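Local coordinates for protein M32 carboxypeptidase (PDB 1KA2) that removes amino acids one after another from the C terminus of peptides with broad specificity, as a homodimeric, cobalt-binding metallocarboxypeptidase of the M32 family, at residues 4-10 and 79-83; 12-17 and 65-70; 17-21 and 285-289; 88-92 and 161-165. All blocks are in the same frame, centred on the assembly; numbering follows the deposited sequence.

Contact 1 of 4, residues 4-10 and 79-83; sequences VFQNETI and LNEYE
With CG of E83 lying opposite its carbonyl carbon (chi1 -51°) and the chain running straight on from there, the E83 carboxylate is delivered to the backbone just ahead of helix 8-36, while N80, its CG held between backbone N and carbonyl carbon (chi1 54°), turns its amide back over its own helix start. E83 OE2 takes two amides of the other segment: N7 N at 2.6 Å, almost in line with the C-O bond, and Q6 N at 3.1 Å, from above the carboxylate plane. The second oxygen, OE1, receives N80 N through its anti lone pair, and N80 OD1 in turn accepts from E83 N at 2.7 Å. This reciprocal pair is a capping box at the start of helix 81-99, extended here into a bridge between two chain segments. N80 ND2 adds a bond to V4 O, 3.3 Å long and out of the carbonyl plane. Without the E83 carboxylate, as with an alanine here, the amides of Q6 and N7 would probably lose their shared acceptor and half of the capping box would go. Apolar groups close the sides: the I10 and L79 side chains reach toward each other, I10 CG1 3.7 Å from L79 CD2, and V4 CG1 packs on Y82 CB. Around this junction, F5 and I10 also rest on I86 of helix 81-99, T9 touches helix 64-74, and the Y82 ring meets that of F284.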
loop_
_atom_site.group_PDB
_atom_site.type_symbol
_atom_site.label_atom_id
_atom_site.label_comp_id
_atom_site.label_asym_id
_atom_site.label_seq_id
_atom_site.Cartn_x
_atom_site.Cartn_y
_atom_site.Cartn_z
ATOM N N VAL A 4 0.741 -31.511 -6.223
ATOM C CA VAL A 4 1.154 -31.172 -4.861
ATOM C C VAL A 4 0.008 -31.211 -3.851
ATOM O O VAL A 4 0.158 -31.735 -2.739
ATOM C CB VAL A 4 1.818 -29.783 -4.814
ATOM C CG1 VAL A 4 2.112 -29.389 -3.380
ATOM C CG2 VAL A 4 3.103 -29.808 -5.619
ATOM N N PHE A 5 -1.134 -30.651 -4.229
ATOM C CA PHE A 5 -2.282 -30.654 -3.337
ATOM C C PHE A 5 -3.368 -31.475 -3.997
ATOM O O PHE A 5 -4.034 -31.021 -4.929
ATOM C CB PHE A 5 -2.733 -29.220 -3.061
ATOM C CG PHE A 5 -1.649 -28.365 -2.464
ATOM C CD1 PHE A 5 -1.337 -27.133 -3.011
ATOM C CD2 PHE A 5 -0.900 -28.826 -1.384
ATOM C CE1 PHE A 5 -0.287 -26.371 -2.499
ATOM C CE2 PHE A 5 0.152 -28.073 -0.861
ATOM C CZ PHE A 5 0.462 -26.844 -1.418
ATOM N N GLN A 6 -3.515 -32.702 -3.501
ATOM C CA GLN A 6 -4.481 -33.666 -4.026
ATOM C C GLN A 6 -5.674 -33.934 -3.114
ATOM O O GLN A 6 -6.818 -33.904 -3.556
ATOM C CB GLN A 6 -3.765 -34.992 -4.317
ATOM C CG GLN A 6 -2.787 -35.416 -3.221
ATOM C CD GLN A 6 -2.464 -36.902 -3.247
ATOM O OE1 GLN A 6 -3.334 -37.738 -2.987
ATOM N NE2 GLN A 6 -1.213 -37.237 -3.562
ATOM N N ASN A 7 -5.400 -34.202 -1.843
ATOM C CA ASN A 7 -6.460 -34.495 -0.890
ATOM C C ASN A 7 -7.580 -33.460 -0.860
ATOM O O ASN A 7 -7.338 -32.253 -0.819
ATOM C CB ASN A 7 -5.894 -34.645 0.514
ATOM C CG ASN A 7 -6.967 -34.971 1.522
ATOM O OD1 ASN A 7 -7.523 -36.068 1.512
ATOM N ND2 ASN A 7 -7.285 -34.016 2.386
ATOM N N GLU A 8 -8.810 -33.959 -0.856
ATOM C CA GLU A 8 -10.005 -33.128 -0.836
ATOM C C GLU A 8 -10.133 -32.284 0.431
ATOM O O GLU A 8 -10.516 -31.117 0.359
ATOM C CB GLU A 8 -11.236 -34.018 -0.993
ATOM C CG GLU A 8 -12.555 -33.280 -1.011
ATOM C CD GLU A 8 -12.583 -32.168 -2.028
ATOM O OE1 GLU A 8 -11.951 -32.320 -3.097
ATOM O OE2 GLU A 8 -13.248 -31.146 -1.763
ATOM N N THR A 9 -9.828 -32.867 1.589
ATOM C CA THR A 9 -9.919 -32.128 2.847
ATOM C C THR A 9 -8.891 -31.005 2.828
ATOM O O THR A 9 -9.151 -29.906 3.311
ATOM C CB THR A 9 -9.663 -33.044 4.078
ATOM O OG1 THR A 9 -10.791 -33.906 4.269
ATOM C CG2 THR A 9 -9.452 -32.216 5.336
ATOM N N ILE A 10 -7.727 -31.296 2.257
ATOM C CA ILE A 10 -6.647 -30.323 2.144
ATOM C C ILE A 10 -7.075 -29.166 1.222
ATOM O O ILE A 10 -6.798 -28.007 1.514
ATOM C CB ILE A 10 -5.369 -30.990 1.589
ATOM C CG1 ILE A 10 -4.878 -32.078 2.553
ATOM C CG2 ILE A 10 -4.284 -29.950 1.371
ATOM C CD1 ILE A 10 -4.311 -31.575 3.862
ATOM N N LEU A 79 -1.874 -38.628 3.271
ATOM C CA LEU A 79 -1.290 -37.336 2.863
ATOM C C LEU A 79 0.234 -37.268 2.639
ATOM O O LEU A 79 1.024 -37.827 3.410
ATOM C CB LEU A 79 -1.593 -36.280 3.930
ATOM C CG LEU A 79 -3.087 -36.177 4.257
ATOM C CD1 LEU A 79 -3.374 -35.308 5.483
ATOM C CD2 LEU A 79 -3.907 -35.567 3.117
ATOM N N ASN A 80 0.633 -36.556 1.581
ATOM C CA ASN A 80 2.053 -36.382 1.262
ATOM C C ASN A 80 2.664 -35.351 2.209
ATOM O O ASN A 80 1.962 -34.766 3.035
ATOM C CB ASN A 80 2.231 -35.924 -0.193
ATOM C CG ASN A 80 1.431 -34.668 -0.518
ATOM O OD1 ASN A 80 1.587 -33.636 0.133
ATOM N ND2 ASN A 80 0.570 -34.752 -1.525
ATOM N N GLU A 81 3.967 -35.120 2.076
ATOM C CA GLU A 81 4.670 -34.170 2.934
ATOM C C GLU A 81 4.117 -32.741 2.845
ATOM O O GLU A 81 3.975 -32.048 3.859
ATOM C CB GLU A 81 6.163 -34.180 2.592
ATOM C CG GLU A 81 6.467 -33.805 1.147
ATOM C CD GLU A 81 7.351 -34.823 0.455
ATOM O OE1 GLU A 81 8.485 -35.049 0.934
ATOM O OE2 GLU A 81 6.910 -35.396 -0.566
ATOM N N TYR A 82 3.793 -32.312 1.631
ATOM C CA TYR A 82 3.264 -30.970 1.410
ATOM C C TYR A 82 1.939 -30.753 2.131
ATOM O O TYR A 82 1.803 -29.821 2.924
ATOM C CB TYR A 82 3.095 -30.718 -0.087
ATOM C CG TYR A 82 4.348 -31.007 -0.877
ATOM C CD1 TYR A 82 4.508 -32.217 -1.554
ATOM C CD2 TYR A 82 5.390 -30.085 -0.921
ATOM C CE1 TYR A 82 5.683 -32.500 -2.257
ATOM C CE2 TYR A 82 6.564 -30.356 -1.618
ATOM C CZ TYR A 82 6.702 -31.563 -2.282
ATOM O OH TYR A 82 7.860 -31.828 -2.962
ATOM N N GLU A 83 0.964 -31.610 1.849
ATOM C CA GLU A 83 -0.343 -31.510 2.489
ATOM C C GLU A 83 -0.169 -31.638 4.001
ATOM O O GLU A 83 -0.928 -31.062 4.776
ATOM C CB GLU A 83 -1.261 -32.623 1.995
ATOM C CG GLU A 83 -1.345 -32.743 0.485
ATOM C CD GLU A 83 -2.116 -33.975 0.048
ATOM O OE1 GLU A 83 -1.714 -35.092 0.436
ATOM O OE2 GLU A 83 -3.122 -33.827 -0.680
#

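Contact 2 of 4, residues 12-17 and 65-70; sequences QILAKY and EFVNLV
Apolar contacts dominate where L69 of helix 64-74 settles among I13, Q12 and K16 of helix 8-36. I13 and L69 pass alongside in opposite directions, I13 CG1 lying 3.6 Å from L69 CB, while the methyl L69 CD1 reaches Q12 CB and the K16 aliphatic chain, touching K16 CD at 3.7 Å. F66 presents the edge of its ring to helix 8-36: K16 CB sits near the ring plane, 3.9 Å from F66 CD1, and I13 CG2 approaches F66 CE1 at 4.0 Å. Farther along, F66 CZ comes to the edge of the Y17 ring.

A single charged pair borders this apolar seam. The K16 chain runs out over L69 and bends only at its last torsion (chi4 -63°), which carries NZ to E65 OE1 at 2.9 Å; the ammonium meets this oxygen from above the carboxylate plane in a salt bridge. A methionine in place of K16 would probably leave the E65 carboxylate without this positive mate.

The axes of segments 12-17 and 65-70 approach to 10.1 Å and run at 147° to each other. The arrangement is thus an antiparallel helix-helix pair, with L90 of helix 81-99 packing on both I13 and F66 to complete one side of it, within the largely helical M32 fold.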
loop_
_atom_site.group_PDB
_atom_site.type_symbol
_atom_site.label_atom_id
_atom_site.label_comp_id
_atom_site.label_asym_id
_atom_site.label_seq_id
_atom_site.Cartn_x
_atom_site.Cartn_y
_atom_site.Cartn_z
ATOM N N GLN A 12 -10.172 -28.108 0.606
ATOM C CA GLN A 12 -11.215 -27.317 1.249
ATOM C C GLN A 12 -10.545 -26.329 2.191
ATOM O O GLN A 12 -10.984 -25.198 2.340
ATOM C CB GLN A 12 -12.169 -28.199 2.062
ATOM C CG GLN A 12 -12.777 -29.383 1.322
ATOM C CD GLN A 12 -13.869 -30.060 2.134
ATOM O OE1 GLN A 12 -15.001 -29.572 2.198
ATOM N NE2 GLN A 12 -13.531 -31.173 2.779
ATOM N N ILE A 13 -9.474 -26.778 2.830
ATOM C CA ILE A 13 -8.735 -25.942 3.755
ATOM C C ILE A 13 -8.063 -24.794 3.019
ATOM O O ILE A 13 -8.215 -23.631 3.405
ATOM C CB ILE A 13 -7.670 -26.769 4.509
ATOM C CG1 ILE A 13 -8.360 -27.709 5.501
ATOM C CG2 ILE A 13 -6.684 -25.844 5.216
ATOM C CD1 ILE A 13 -7.411 -28.663 6.213
ATOM N N LEU A 14 -7.335 -25.115 1.953
ATOM C CA LEU A 14 -6.635 -24.100 1.174
ATOM C C LEU A 14 -7.573 -23.041 0.604
ATOM O O LEU A 14 -7.193 -21.874 0.492
ATOM C CB LEU A 14 -5.823 -24.748 0.045
ATOM C CG LEU A 14 -4.684 -25.671 0.492
ATOM C CD1 LEU A 14 -3.889 -26.144 -0.723
ATOM C CD2 LEU A 14 -3.773 -24.939 1.481
ATOM N N ALA A 15 -8.792 -23.441 0.249
ATOM C CA ALA A 15 -9.780 -22.505 -0.285
ATOM C C ALA A 15 -10.184 -21.507 0.806
ATOM O O ALA A 15 -10.299 -20.316 0.546
ATOM C CB ALA A 15 -11.008 -23.259 -0.785
ATOM N N LYS A 16 -10.413 -21.991 2.023
ATOM C CA LYS A 16 -10.765 -21.089 3.111
ATOM C C LYS A 16 -9.548 -20.258 3.498
ATOM O O LYS A 16 -9.669 -19.077 3.781
ATOM C CB LYS A 16 -11.254 -21.865 4.334
ATOM C CG LYS A 16 -12.601 -22.522 4.145
ATOM C CD LYS A 16 -12.973 -23.378 5.349
ATOM C CE LYS A 16 -14.470 -23.588 5.409
ATOM N NZ LYS A 16 -15.152 -22.283 5.589
ATOM N N TYR A 17 -8.374 -20.882 3.501
ATOM C CA TYR A 17 -7.132 -20.194 3.857
ATOM C C TYR A 17 -6.836 -18.966 2.977
ATOM O O TYR A 17 -6.208 -17.987 3.436
ATOM C CB TYR A 17 -5.951 -21.159 3.770
ATOM C CG TYR A 17 -4.673 -20.557 4.297
ATOM C CD1 TYR A 17 -4.499 -20.363 5.664
ATOM C CD2 TYR A 17 -3.664 -20.134 3.431
ATOM C CE1 TYR A 17 -3.352 -19.758 6.167
ATOM C CE2 TYR A 17 -2.505 -19.519 3.922
ATOM C CZ TYR A 17 -2.364 -19.337 5.298
ATOM O OH TYR A 17 -1.256 -18.734 5.827
ATOM N N GLU A 65 -15.585 -24.159 11.433
ATOM C CA GLU A 65 -15.398 -24.824 10.156
ATOM C C GLU A 65 -13.922 -25.054 9.853
ATOM O O GLU A 65 -13.506 -26.178 9.553
ATOM C CB GLU A 65 -16.015 -23.989 9.040
ATOM C CG GLU A 65 -17.515 -23.864 9.126
ATOM C CD GLU A 65 -18.063 -22.948 8.057
ATOM O OE1 GLU A 65 -17.664 -23.110 6.883
ATOM O OE2 GLU A 65 -18.890 -22.068 8.383
ATOM N N PHE A 66 -13.130 -23.990 9.938
ATOM C CA PHE A 66 -11.709 -24.097 9.659
ATOM C C PHE A 66 -11.021 -25.046 10.640
ATOM O O PHE A 66 -10.279 -25.940 10.232
ATOM C CB PHE A 66 -11.047 -22.715 9.716
ATOM C CG PHE A 66 -9.685 -22.669 9.077
ATOM C CD1 PHE A 66 -9.547 -22.726 7.694
ATOM C CD2 PHE A 66 -8.543 -22.601 9.856
ATOM C CE1 PHE A 66 -8.287 -22.716 7.101
ATOM C CE2 PHE A 66 -7.287 -22.594 9.277
ATOM C CZ PHE A 66 -7.158 -22.651 7.896
ATOM N N VAL A 67 -11.265 -24.859 11.932
ATOM C CA VAL A 67 -10.646 -25.723 12.922
ATOM C C VAL A 67 -11.063 -27.180 12.720
ATOM O O VAL A 67 -10.220 -28.078 12.794
ATOM C CB VAL A 67 -10.993 -25.285 14.370
ATOM C CG1 VAL A 67 -10.321 -26.219 15.368
ATOM C CG2 VAL A 67 -10.536 -23.852 14.606
ATOM N N ASN A 68 -12.349 -27.420 12.464
ATOM C CA ASN A 68 -12.835 -28.789 12.244
ATOM C C ASN A 68 -12.082 -29.457 11.087
ATOM O O ASN A 68 -11.680 -30.611 11.184
ATOM C CB ASN A 68 -14.348 -28.810 11.936
ATOM C CG ASN A 68 -15.217 -28.533 13.169
ATOM O OD1 ASN A 68 -14.827 -28.820 14.308
ATOM N ND2 ASN A 68 -16.416 -27.999 12.936
ATOM N N LEU A 69 -11.897 -28.720 9.995
ATOM C CA LEU A 69 -11.192 -29.236 8.826
ATOM C C LEU A 69 -9.753 -29.639 9.137
ATOM O O LEU A 69 -9.294 -30.702 8.713
ATOM C CB LEU A 69 -11.200 -28.195 7.701
ATOM C CG LEU A 69 -12.510 -28.047 6.924
ATOM C CD1 LEU A 69 -12.338 -27.038 5.804
ATOM C CD2 LEU A 69 -12.908 -29.400 6.350
ATOM N N VAL A 70 -9.047 -28.785 9.874
ATOM C CA VAL A 70 -7.661 -29.053 10.244
ATOM C C VAL A 70 -7.583 -30.295 11.127
ATOM O O VAL A 70 -6.698 -31.136 10.962
ATOM C CB VAL A 70 -7.031 -27.845 10.996
ATOM C CG1 VAL A 70 -5.654 -28.221 11.547
ATOM C CG2 VAL A 70 -6.909 -26.655 10.057
#

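Contact 3 of 4, residues 17-21 and 285-289; sequences YRRIW and MFTPI
Aromatic contacts carry most of this junction between helix 8-36 and the loop 285-289. F286 turns the edge of its ring toward the face of W21 in a T-shaped pair, the planes at 86° and the F286 ring centroid 5.0 Å from that of the W21 six-membered ring. The backbone joins in: F286 CA sits almost straight above the W21 five-membered ring, a CH-pi contact with CA 4.0 Å from the ring centroid. W21 therefore meets both the ring and the main chain of one residue. On the Y17 ring, P288 CD lies over one face, 3.5 Å from the ring centroid, while F286 O approaches the edge near the ring plane, 3.1 Å from Y17 CD2.

The charged contact between the two segments is a cation-pi pair. R18 bends at its second torsion (chi2 -141°), and F286 CD1 lies over one face of its guanidinium; the contact is off-centre, with R18 CZ 4.4 Å from the F286 ring centroid and the two planes 39° apart.

Outside the two segments, P288 is wedged between helices, touching L14 of helix 8-36 and I86, V89 and L90 of helix 81-99. The contact borders directly on the second subunit: F286 packs on V48 of that subunit, and R19 forms a salt bridge with its E59.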
loop_
_atom_site.group_PDB
_atom_site.type_symbol
_atom_site.label_atom_id
_atom_site.label_comp_id
_atom_site.label_asym_id
_atom_site.label_seq_id
_atom_site.Cartn_x
_atom_site.Cartn_y
_atom_site.Cartn_z
ATOM N N TYR A 17 -8.374 -20.882 3.501
ATOM C CA TYR A 17 -7.132 -20.194 3.857
ATOM C C TYR A 17 -6.836 -18.966 2.977
ATOM O O TYR A 17 -6.208 -17.987 3.436
ATOM C CB TYR A 17 -5.951 -21.159 3.770
ATOM C CG TYR A 17 -4.673 -20.557 4.297
ATOM C CD1 TYR A 17 -4.499 -20.363 5.664
ATOM C CD2 TYR A 17 -3.664 -20.134 3.431
ATOM C CE1 TYR A 17 -3.352 -19.758 6.167
ATOM C CE2 TYR A 17 -2.505 -19.519 3.922
ATOM C CZ TYR A 17 -2.364 -19.337 5.298
ATOM O OH TYR A 17 -1.256 -18.734 5.827
ATOM N N ARG A 18 -7.281 -19.016 1.722
ATOM C CA ARG A 18 -7.064 -17.911 0.789
ATOM C C ARG A 18 -7.519 -16.581 1.396
ATOM O O ARG A 18 -6.830 -15.572 1.274
ATOM C CB ARG A 18 -7.811 -18.165 -0.531
ATOM C CG ARG A 18 -7.127 -19.139 -1.475
ATOM C CD ARG A 18 -7.275 -18.672 -2.903
ATOM N NE ARG A 18 -6.481 -19.499 -3.802
ATOM C CZ ARG A 18 -6.393 -19.310 -5.113
ATOM N NH1 ARG A 18 -7.051 -18.319 -5.689
ATOM N NH2 ARG A 18 -5.639 -20.111 -5.842
ATOM N N ARG A 19 -8.685 -16.595 2.041
ATOM C CA ARG A 19 -9.239 -15.402 2.681
ATOM C C ARG A 19 -8.295 -14.914 3.762
ATOM O O ARG A 19 -8.005 -13.733 3.874
ATOM C CB ARG A 19 -10.593 -15.694 3.340
ATOM C CG ARG A 19 -11.783 -15.438 2.483
ATOM C CD ARG A 19 -13.055 -15.504 3.285
ATOM N NE ARG A 19 -14.194 -15.161 2.438
ATOM C CZ ARG A 19 -15.450 -15.126 2.842
ATOM N NH1 ARG A 19 -15.749 -15.418 4.091
ATOM N NH2 ARG A 19 -16.402 -14.787 1.992
ATOM N N ILE A 20 -7.855 -15.848 4.587
ATOM C CA ILE A 20 -6.943 -15.519 5.659
ATOM C C ILE A 20 -5.679 -14.973 5.003
ATOM O O ILE A 20 -5.142 -13.949 5.427
ATOM C CB ILE A 20 -6.611 -16.760 6.514
ATOM C CG1 ILE A 20 -7.869 -17.233 7.248
ATOM C CG2 ILE A 20 -5.505 -16.427 7.478
ATOM C CD1 ILE A 20 -7.650 -18.489 8.129
ATOM N N TRP A 21 -5.215 -15.654 3.956
ATOM C CA TRP A 21 -4.022 -15.214 3.251
ATOM C C TRP A 21 -4.207 -13.799 2.690
ATOM O O TRP A 21 -3.296 -12.976 2.756
ATOM C CB TRP A 21 -3.676 -16.179 2.104
ATOM C CG TRP A 21 -2.524 -15.685 1.261
ATOM C CD1 TRP A 21 -1.191 -15.892 1.480
ATOM C CD2 TRP A 21 -2.613 -14.817 0.128
ATOM N NE1 TRP A 21 -0.442 -15.198 0.557
ATOM C CE2 TRP A 21 -1.290 -14.528 -0.286
ATOM C CE3 TRP A 21 -3.686 -14.247 -0.579
ATOM C CZ2 TRP A 21 -1.007 -13.694 -1.381
ATOM C CZ3 TRP A 21 -3.404 -13.409 -1.672
ATOM C CH2 TRP A 21 -2.073 -13.142 -2.056
ATOM N N MET A 285 1.932 -21.119 -3.580
ATOM C CA MET A 285 1.327 -19.788 -3.566
ATOM C C MET A 285 -0.063 -19.809 -2.920
ATOM O O MET A 285 -0.889 -20.669 -3.233
ATOM C CB MET A 285 1.246 -19.262 -5.006
ATOM C CG MET A 285 1.158 -17.759 -5.140
ATOM S SD MET A 285 1.034 -17.242 -6.871
ATOM C CE MET A 285 2.758 -17.268 -7.362
ATOM N N PHE A 286 -0.318 -18.856 -2.020
ATOM C CA PHE A 286 -1.606 -18.763 -1.311
ATOM C C PHE A 286 -1.794 -19.782 -0.174
ATOM O O PHE A 286 -2.855 -19.819 0.456
ATOM C CB PHE A 286 -2.770 -18.922 -2.291
ATOM C CG PHE A 286 -2.636 -18.088 -3.510
ATOM C CD1 PHE A 286 -2.504 -18.683 -4.757
ATOM C CD2 PHE A 286 -2.603 -16.699 -3.414
ATOM C CE1 PHE A 286 -2.338 -17.899 -5.906
ATOM C CE2 PHE A 286 -2.439 -15.913 -4.546
ATOM C CZ PHE A 286 -2.306 -16.514 -5.797
ATOM N N THR A 287 -0.775 -20.596 0.089
ATOM C CA THR A 287 -0.860 -21.616 1.136
ATOM C C THR A 287 0.077 -21.327 2.303
ATOM O O THR A 287 1.080 -20.637 2.152
ATOM C CB THR A 287 -0.473 -22.997 0.606
ATOM O OG1 THR A 287 0.951 -23.073 0.493
ATOM C CG2 THR A 287 -1.098 -23.237 -0.752
ATOM N N PRO A 288 -0.229 -21.884 3.484
ATOM C CA PRO A 288 0.598 -21.680 4.681
ATOM C C PRO A 288 2.010 -22.276 4.685
ATOM O O PRO A 288 2.764 -22.035 5.623
ATOM C CB PRO A 288 -0.277 -22.236 5.805
ATOM C CG PRO A 288 -1.135 -23.235 5.122
ATOM C CD PRO A 288 -1.486 -22.575 3.827
ATOM N N ILE A 289 2.379 -23.048 3.662
ATOM C CA ILE A 289 3.728 -23.612 3.614
ATOM C C ILE A 289 4.699 -22.735 2.836
ATOM O O ILE A 289 5.916 -22.917 2.920
ATOM C CB ILE A 289 3.771 -25.043 3.019
ATOM C CG1 ILE A 289 2.986 -25.115 1.710
ATOM C CG2 ILE A 289 3.259 -26.043 4.050
ATOM C CD1 ILE A 289 3.026 -26.508 1.073
#

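Contact 4 of 4, residues 88-92 and 161-165; sequences RVLDR and DLYEE
The guanidinium of R92 is covered on one face by the aliphatic part of E165, whose CB stands over its centre, while the backbone of D161 lies at its edge. NH1 and NH2 both donate to D161 O; the shorter and straighter bond, R92 NH2 to D161 O, is 2.8 Å long and lies in the plane of the guanidinium and of the carbonyl alike. NH1 also reaches D161 OD2 at 3.2 Å, from above the carboxylate plane, completing a salt bridge with the two flat groups turned 76° apart. The other carboxylate oxygen, D161 OD1, pairs with R168.

Helix 155-163 finishes within this segment, and R92 binds a carbonyl in its last turn, where the positive charge probably suits the negative end of the helix dipole.

The carboxylate of E165 goes on to R88, with CG opposite the backbone N (chi1 -169°) and the chain extended beyond it. Guanidinium and carboxylate lie only 12° from parallel, with R88 NE bonded to E165 OE1 at 3.2 Å and R88 NH2 to E165 OE2 by a weak bond of 3.5 Å. R88 NH1 donates to S469 O, tying the loop near helix 473-481 to this site.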
loop_
_atom_site.group_PDB
_atom_site.type_symbol
_atom_site.label_atom_id
_atom_site.label_comp_id
_atom_site.label_asym_id
_atom_site.label_seq_id
_atom_site.Cartn_x
_atom_site.Cartn_y
_atom_site.Cartn_z
ATOM N N ARG A 88 0.560 -29.275 9.840
ATOM C CA ARG A 88 1.475 -28.967 10.936
ATOM C C ARG A 88 1.456 -27.468 11.203
ATOM O O ARG A 88 1.249 -27.029 12.335
ATOM C CB ARG A 88 2.915 -29.391 10.612
ATOM C CG ARG A 88 3.818 -29.409 11.839
ATOM C CD ARG A 88 5.307 -29.488 11.496
ATOM N NE ARG A 88 5.924 -28.171 11.300
ATOM C CZ ARG A 88 5.955 -27.512 10.142
ATOM N NH1 ARG A 88 5.405 -28.041 9.056
ATOM N NH2 ARG A 88 6.548 -26.328 10.068
ATOM N N VAL A 89 1.658 -26.693 10.143
ATOM C CA VAL A 89 1.681 -25.240 10.239
ATOM C C VAL A 89 0.368 -24.673 10.776
ATOM O O VAL A 89 0.363 -23.884 11.725
ATOM C CB VAL A 89 1.996 -24.606 8.856
ATOM C CG1 VAL A 89 1.778 -23.092 8.894
ATOM C CG2 VAL A 89 3.420 -24.927 8.461
ATOM N N LEU A 90 -0.746 -25.072 10.176
ATOM C CA LEU A 90 -2.034 -24.569 10.622
ATOM C C LEU A 90 -2.396 -25.054 12.019
ATOM O O LEU A 90 -3.056 -24.339 12.773
ATOM C CB LEU A 90 -3.137 -24.938 9.614
ATOM C CG LEU A 90 -3.062 -24.174 8.279
ATOM C CD1 LEU A 90 -4.161 -24.657 7.352
ATOM C CD2 LEU A 90 -3.207 -22.674 8.525
ATOM N N ASP A 91 -1.960 -26.257 12.382
ATOM C CA ASP A 91 -2.276 -26.763 13.719
ATOM C C ASP A 91 -1.563 -25.896 14.757
ATOM O O ASP A 91 -2.143 -25.538 15.780
ATOM C CB ASP A 91 -1.855 -28.229 13.873
ATOM C CG ASP A 91 -2.263 -28.811 15.219
ATOM O OD1 ASP A 91 -1.373 -29.284 15.957
ATOM O OD2 ASP A 91 -3.474 -28.785 15.540
ATOM N N ARG A 92 -0.316 -25.536 14.477
ATOM C CA ARG A 92 0.454 -24.689 15.385
ATOM C C ARG A 92 -0.176 -23.299 15.530
ATOM O O ARG A 92 -0.173 -22.719 16.623
ATOM C CB ARG A 92 1.887 -24.557 14.878
ATOM C CG ARG A 92 2.768 -23.603 15.670
ATOM C CD ARG A 92 4.144 -23.470 15.026
ATOM N NE ARG A 92 4.827 -22.247 15.441
ATOM C CZ ARG A 92 5.488 -22.087 16.584
ATOM N NH1 ARG A 92 5.579 -23.083 17.460
ATOM N NH2 ARG A 92 6.046 -20.914 16.853
ATOM N N ASP A 161 9.659 -20.941 22.139
ATOM C CA ASP A 161 8.940 -21.712 21.121
ATOM C C ASP A 161 7.947 -20.843 20.370
ATOM O O ASP A 161 7.521 -21.183 19.261
ATOM C CB ASP A 161 8.164 -22.868 21.754
ATOM C CG ASP A 161 7.362 -23.658 20.727
ATOM O OD1 ASP A 161 7.966 -24.487 20.012
ATOM O OD2 ASP A 161 6.136 -23.440 20.624
ATOM N N LEU A 162 7.566 -19.738 21.002
ATOM C CA LEU A 162 6.627 -18.792 20.416
ATOM C C LEU A 162 7.289 -18.086 19.238
ATOM O O LEU A 162 6.649 -17.837 18.221
ATOM C CB LEU A 162 6.218 -17.735 21.451
ATOM C CG LEU A 162 4.833 -17.081 21.366
ATOM C CD1 LEU A 162 4.864 -15.738 22.103
ATOM C CD2 LEU A 162 4.425 -16.878 19.922
ATOM N N TYR A 163 8.571 -17.772 19.382
ATOM C CA TYR A 163 9.306 -17.053 18.345
ATOM C C TYR A 163 10.193 -17.902 17.449
ATOM O O TYR A 163 10.680 -17.422 16.424
ATOM C CB TYR A 163 10.148 -15.952 18.986
ATOM C CG TYR A 163 9.313 -14.987 19.781
ATOM C CD1 TYR A 163 9.237 -15.079 21.168
ATOM C CD2 TYR A 163 8.548 -14.010 19.139
ATOM C CE1 TYR A 163 8.415 -14.224 21.902
ATOM C CE2 TYR A 163 7.720 -13.149 19.864
ATOM C CZ TYR A 163 7.660 -13.264 21.244
ATOM O OH TYR A 163 6.845 -12.421 21.963
ATOM N N GLU A 164 10.424 -19.147 17.848
ATOM C CA GLU A 164 11.244 -20.059 17.064
ATOM C C GLU A 164 10.718 -21.478 17.307
ATOM O O GLU A 164 11.106 -22.157 18.270
ATOM C CB GLU A 164 12.714 -19.936 17.474
ATOM C CG GLU A 164 13.698 -20.749 16.619
ATOM C CD GLU A 164 13.882 -20.211 15.201
ATOM O OE1 GLU A 164 13.569 -19.026 14.965
ATOM O OE2 GLU A 164 14.365 -20.966 14.321
ATOM N N GLU A 165 9.812 -21.898 16.428
ATOM C CA GLU A 165 9.180 -23.206 16.511
ATOM C C GLU A 165 10.148 -24.309 16.919
ATOM O O GLU A 165 11.142 -24.569 16.236
ATOM C CB GLU A 165 8.540 -23.546 15.165
ATOM C CG GLU A 165 7.624 -24.761 15.191
ATOM C CD GLU A 165 7.057 -25.093 13.819
ATOM O OE1 GLU A 165 6.270 -26.055 13.730
ATOM O OE2 GLU A 165 7.401 -24.397 12.831
#

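From the N terminus, the chain enters helix 8-36, which takes part in three of the contacts. Contact 1 closes the loop from residues 4-10 to the start of helix 81-99, and contact 2, bringing back helix 64-74, falls within that loop. Contact 3 shares Y17 with contact 2 and reaches far along the sequence to the loop before helix 295-309, so its segments alternate with those of contacts 1 and 2. Contact 4 opens only after contacts 1 and 2 have closed, joining helix 81-99 to the end of helix 155-163 inside the span of contact 3. The stretch of helix 81-99 around L90 joins contacts 2, 3 and 4.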